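Beta-lactamase (Francisella tularensis subsp. tularensis, PDB 3P09) probably hydrolyses the beta-lactam ring of antibiotics to a substituted beta-amino acid, as a member of the class A beta-lactamase family. Local coordinates at residues I41-T46 and K279-D284; A243-K248 and I253-L258. All coordinates share one frame; numbering follows the deposited sequence.

In the fold
Both contacts belong to the alpha/beta part of the class A beta-lactamase fold, and their centres lie about 7 Å apart. Contact 2 pairs two consecutive strands, 239-246 and 253-260, as a beta hairpin. Contact 1 spans more than 230 residues, setting the C-terminal helix 271-289 against the early strand 38-44, so the hairpin falls within the sequence that contact 1 encloses. Strands 38-44 and 253-260 are neighbours in the same five-stranded antiparallel sheet, where Tyr42 and Leu44 exchange backbone hydrogen bonds with Gly256 and Ala254. The two ends of the chain thus meet on one sheet, whose faces carry helix 271-289 and helix 178-190.

Contact 1 of 2, residues I41-T46 and K279-D284; sequences IYTLNT and KLIAND. With SO4 (sulfate ion), chain D.
Ile41 and Ile281 meet tip to tip, CG2 of the strand residue lying 3.7 Å from CD1 of the helix residue. This is the tight point of a small, entirely apolar contact between strand 38-44 and helix 271-289. With CG1 beside the backbone N (chi1 -56°), CG2 of Ile41 falls anti to that nitrogen and faces the helix, while the extended chain of Ile281 carries CD1 out to meet it. Two residues further along the strand, the packing slackens: CG2 of Thr43 comes no nearer than 4.5 Å to CG2 of Ile281, and the CA atoms of these residues are 9.1 Å apart. The Thr43 hydroxyl is engaged elsewhere, by the backbone N of Ile52, and its methyl faces the helix.

Tyr42 points away from the helix, and its OH donates a 2.5 Å hydrogen bond to O3 of a sulfate ion, probably from the crystallisation liquor. O3 lies at the ring edge, in its plane, and Lys53 NZ binds the same sulfate. Beyond the strand end, Asn45 and Thr46 are exposed and poorly ordered. Around the apolar core, Phe28 of helix 24-35 touches Ile281; from strand 253-260, Leu255 touches Thr43 and Ile281, and Ile257 packs on Ile41.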
# COMPACT_ATOMS: atom_id res chain seq x y z
N ILE A 41 4.29 -10.02 8.32
CA ILE A 41 3.62 -9.12 9.24
C ILE A 41 4.64 -8.15 9.85
O ILE A 41 5.72 -8.56 10.27
CB ILE A 41 3.01 -9.90 10.44
CG1 ILE A 41 2.03 -11.00 9.98
CG2 ILE A 41 2.36 -8.95 11.45
CD1 ILE A 41 0.94 -10.53 9.09
N TYR A 42 4.31 -6.87 9.90
CA TYR A 42 5.12 -5.95 10.68
C TYR A 42 4.25 -4.87 11.28
O TYR A 42 3.36 -4.34 10.61
CB TYR A 42 6.22 -5.32 9.82
CG TYR A 42 7.35 -4.70 10.64
CD1 TYR A 42 7.45 -3.33 10.79
CD2 TYR A 42 8.30 -5.51 11.26
CE1 TYR A 42 8.47 -2.77 11.53
CE2 TYR A 42 9.32 -4.95 12.00
CZ TYR A 42 9.40 -3.58 12.14
OH TYR A 42 10.40 -3.01 12.87
N THR A 43 4.50 -4.53 12.54
CA THR A 43 3.81 -3.40 13.15
C THR A 43 4.83 -2.37 13.61
O THR A 43 5.95 -2.73 13.97
CB THR A 43 3.02 -3.80 14.38
OG1 THR A 43 3.94 -4.23 15.40
CG2 THR A 43 2.07 -4.92 14.06
N LEU A 44 4.44 -1.11 13.61
CA LEU A 44 5.36 -0.06 14.01
C LEU A 44 4.64 0.87 14.97
O LEU A 44 3.60 1.43 14.63
CB LEU A 44 5.83 0.72 12.79
CG LEU A 44 7.32 0.79 12.52
CD1 LEU A 44 7.58 1.95 11.60
CD2 LEU A 44 8.08 0.95 13.81
N ASN A 45 5.21 1.03 16.16
CA ASN A 45 4.69 1.93 17.18
C ASN A 45 5.41 3.28 17.20
O ASN A 45 6.47 3.44 16.59
CB ASN A 45 4.77 1.29 18.56
CG ASN A 45 3.45 0.69 19.00
OD1 ASN A 45 3.18 -0.50 18.80
ND2 ASN A 45 2.60 1.51 19.61
N THR A 46 4.85 4.23 17.92
CA THR A 46 5.36 5.59 17.93
C THR A 46 6.64 5.73 18.75
O THR A 46 6.63 5.60 19.97
CB THR A 46 4.29 6.57 18.43
OG1 THR A 46 3.84 6.17 19.73
CG2 THR A 46 3.09 6.58 17.46
N LYS A 279 -6.90 -10.25 12.95
CA LYS A 279 -7.67 -10.47 14.17
C LYS A 279 -6.73 -10.88 15.31
O LYS A 279 -6.90 -10.46 16.46
CB LYS A 279 -8.74 -11.54 13.94
CG LYS A 279 -9.59 -11.84 15.17
CD LYS A 279 -10.16 -10.55 15.76
CE LYS A 279 -11.48 -10.79 16.46
NZ LYS A 279 -12.55 -11.13 15.48
N LEU A 280 -5.75 -11.71 14.98
CA LEU A 280 -4.75 -12.12 15.95
C LEU A 280 -4.06 -10.87 16.47
O LEU A 280 -3.82 -10.72 17.66
CB LEU A 280 -3.72 -13.05 15.31
CG LEU A 280 -4.24 -14.45 14.99
CD1 LEU A 280 -3.26 -15.22 14.12
CD2 LEU A 280 -4.50 -15.21 16.29
N ILE A 281 -3.75 -9.97 15.55
CA ILE A 281 -3.00 -8.79 15.91
C ILE A 281 -3.85 -7.85 16.77
O ILE A 281 -3.39 -7.32 17.78
CB ILE A 281 -2.47 -8.09 14.66
CG1 ILE A 281 -1.39 -8.98 14.03
CG2 ILE A 281 -1.91 -6.73 15.02
CD1 ILE A 281 -1.12 -8.71 12.57
N ALA A 282 -5.10 -7.67 16.36
CA ALA A 282 -6.02 -6.82 17.10
C ALA A 282 -6.16 -7.32 18.54
O ALA A 282 -6.19 -6.53 19.48
CB ALA A 282 -7.39 -6.75 16.41
N ASN A 283 -6.28 -8.64 18.69
CA ASN A 283 -6.40 -9.24 20.02
C ASN A 283 -5.17 -8.97 20.87
O ASN A 283 -5.27 -8.68 22.07
CB ASN A 283 -6.63 -10.74 19.91
CG ASN A 283 -8.01 -11.09 19.40
OD1 ASN A 283 -8.91 -10.25 19.38
ND2 ASN A 283 -8.19 -12.34 19.00
N ASP A 284 -3.99 -9.07 20.25
CA ASP A 284 -2.74 -8.87 20.96
C ASP A 284 -2.57 -7.41 21.37
O ASP A 284 -2.19 -7.12 22.50
CB ASP A 284 -1.56 -9.32 20.10
CG ASP A 284 -0.30 -9.56 20.93
OD1 ASP A 284 -0.40 -10.24 21.98
OD2 ASP A 284 0.77 -9.06 20.53
S SO4 D . 12.57 -5.01 14.72
O1 SO4 D . 11.43 -5.08 15.63
O2 SO4 D . 13.31 -6.27 14.76
O3 SO4 D . 12.11 -4.77 13.36
O4 SO4 D . 13.45 -3.92 15.13

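Contact 2 of 2, residues A243-K248 and I253-L258; sequences AIIWPK and IALGIL
Ile244 stands between the Trp246 ring and Ala254: its CG2 lies over one ring face, 3.5 Å above the plane and displaced toward the rim. The other branch of Ile244 serves the neighbouring strand, CD1 resting 3.7 Å from Ala254 CB. These two residues form the non-hydrogen-bonded pair of an antiparallel hairpin, flanked by hydrogen-bonded pairs.

Ala243 and Leu255 exchange two backbone bonds, that from Ala243 N to Leu255 O being the most bent of the four (N-H...O 152°). Ile245 and Ile253 are joined more straightly: Ile253 N reaches Ile245 O over 2.8 Å. On the side bearing these four residues, the side chains of Ile245 and Leu255 cross at a slant, CD1 of the first 3.9 Å from CD2 of the second. With CG1 between the backbone N and carbonyl carbon (chi1 54°), Ile253 brings that atom 3.9 Å from Ile245 CB; Pro247 CG meets Ile253 CG1 more loosely, at 4.3 Å.

Leu285 and Tyr289 of helix 271-289 pack on Ile253 here; on the other side Thr182 and Ile185 of helix 178-190 pack on Ala254 and Ile244. The touching residues are all buried; across this pairing main-chain bonds supply the polar links and side chains the apolar contacts.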
# COMPACT_ATOMS: atom_id res chain seq x y z
N ALA A 243 -1.56 -0.57 6.43
CA ALA A 243 -2.53 0.28 7.09
C ALA A 243 -1.90 1.17 8.14
O ALA A 243 -0.84 0.86 8.69
CB ALA A 243 -3.60 -0.57 7.73
N ILE A 244 -2.56 2.30 8.40
CA ILE A 244 -2.32 3.05 9.62
C ILE A 244 -3.57 2.91 10.46
O ILE A 244 -4.68 3.02 9.95
CB ILE A 244 -2.09 4.53 9.37
CG1 ILE A 244 -0.88 4.77 8.48
CG2 ILE A 244 -1.90 5.23 10.71
CD1 ILE A 244 0.40 4.29 9.06
N ILE A 245 -3.38 2.68 11.75
CA ILE A 245 -4.50 2.41 12.65
C ILE A 245 -4.36 3.30 13.86
O ILE A 245 -3.26 3.48 14.38
CB ILE A 245 -4.47 0.95 13.12
CG1 ILE A 245 -4.50 0.01 11.92
CG2 ILE A 245 -5.61 0.68 14.09
CD1 ILE A 245 -4.28 -1.46 12.26
N TRP A 246 -5.48 3.89 14.28
CA TRP A 246 -5.55 4.70 15.49
C TRP A 246 -6.40 3.96 16.50
O TRP A 246 -7.62 4.06 16.46
CB TRP A 246 -6.22 6.05 15.20
CG TRP A 246 -5.41 7.00 14.36
CD1 TRP A 246 -4.67 8.06 14.80
CD2 TRP A 246 -5.27 6.98 12.93
NE1 TRP A 246 -4.07 8.69 13.73
CE2 TRP A 246 -4.42 8.05 12.58
CE3 TRP A 246 -5.77 6.16 11.92
CZ2 TRP A 246 -4.08 8.32 11.26
CZ3 TRP A 246 -5.42 6.43 10.61
CH2 TRP A 246 -4.59 7.50 10.29
N PRO A 247 -5.75 3.20 17.39
CA PRO A 247 -6.52 2.47 18.39
C PRO A 247 -7.16 3.47 19.34
O PRO A 247 -6.58 4.53 19.59
CB PRO A 247 -5.45 1.65 19.13
CG PRO A 247 -4.21 1.71 18.25
CD PRO A 247 -4.30 3.06 17.60
N LYS A 248 -8.34 3.16 19.87
CA LYS A 248 -9.00 4.09 20.78
C LYS A 248 -8.11 4.45 21.96
O LYS A 248 -7.63 3.57 22.68
CB LYS A 248 -10.32 3.50 21.29
CG LYS A 248 -11.22 4.51 22.00
CD LYS A 248 -12.52 3.86 22.44
CE LYS A 248 -13.46 4.88 23.07
NZ LYS A 248 -14.68 4.22 23.61
N ILE A 253 -0.55 3.42 15.02
CA ILE A 253 0.42 2.38 14.68
C ILE A 253 0.34 2.10 13.19
O ILE A 253 -0.63 2.47 12.53
CB ILE A 253 0.17 1.09 15.48
CG1 ILE A 253 -1.27 0.61 15.30
CG2 ILE A 253 0.40 1.33 16.96
CD1 ILE A 253 -1.41 -0.87 15.45
N ALA A 254 1.37 1.47 12.64
CA ALA A 254 1.28 1.04 11.25
C ALA A 254 1.29 -0.48 11.25
O ALA A 254 1.90 -1.10 12.12
CB ALA A 254 2.43 1.58 10.43
N LEU A 255 0.60 -1.08 10.29
CA LEU A 255 0.55 -2.52 10.22
C LEU A 255 0.56 -2.94 8.77
O LEU A 255 -0.29 -2.51 8.00
CB LEU A 255 -0.73 -3.03 10.90
CG LEU A 255 -1.10 -4.49 10.66
CD1 LEU A 255 -0.00 -5.45 11.17
CD2 LEU A 255 -2.43 -4.79 11.32
N GLY A 256 1.54 -3.75 8.39
CA GLY A 256 1.61 -4.32 7.05
C GLY A 256 1.40 -5.82 7.14
O GLY A 256 2.01 -6.47 7.97
N ILE A 257 0.51 -6.35 6.30
CA ILE A 257 0.30 -7.79 6.19
C ILE A 257 0.37 -8.17 4.71
O ILE A 257 -0.44 -7.68 3.91
CB ILE A 257 -1.06 -8.23 6.76
CG1 ILE A 257 -1.20 -7.78 8.22
CG2 ILE A 257 -1.23 -9.73 6.63
CD1 ILE A 257 -2.56 -8.09 8.83
N LEU A 258 1.35 -8.99 4.34
CA LEU A 258 1.55 -9.38 2.95
C LEU A 258 1.41 -10.89 2.87
O LEU A 258 1.84 -11.61 3.78
CB LEU A 258 2.93 -8.95 2.44
CG LEU A 258 3.35 -7.52 2.84
CD1 LEU A 258 4.75 -7.21 2.31
CD2 LEU A 258 2.38 -6.46 2.36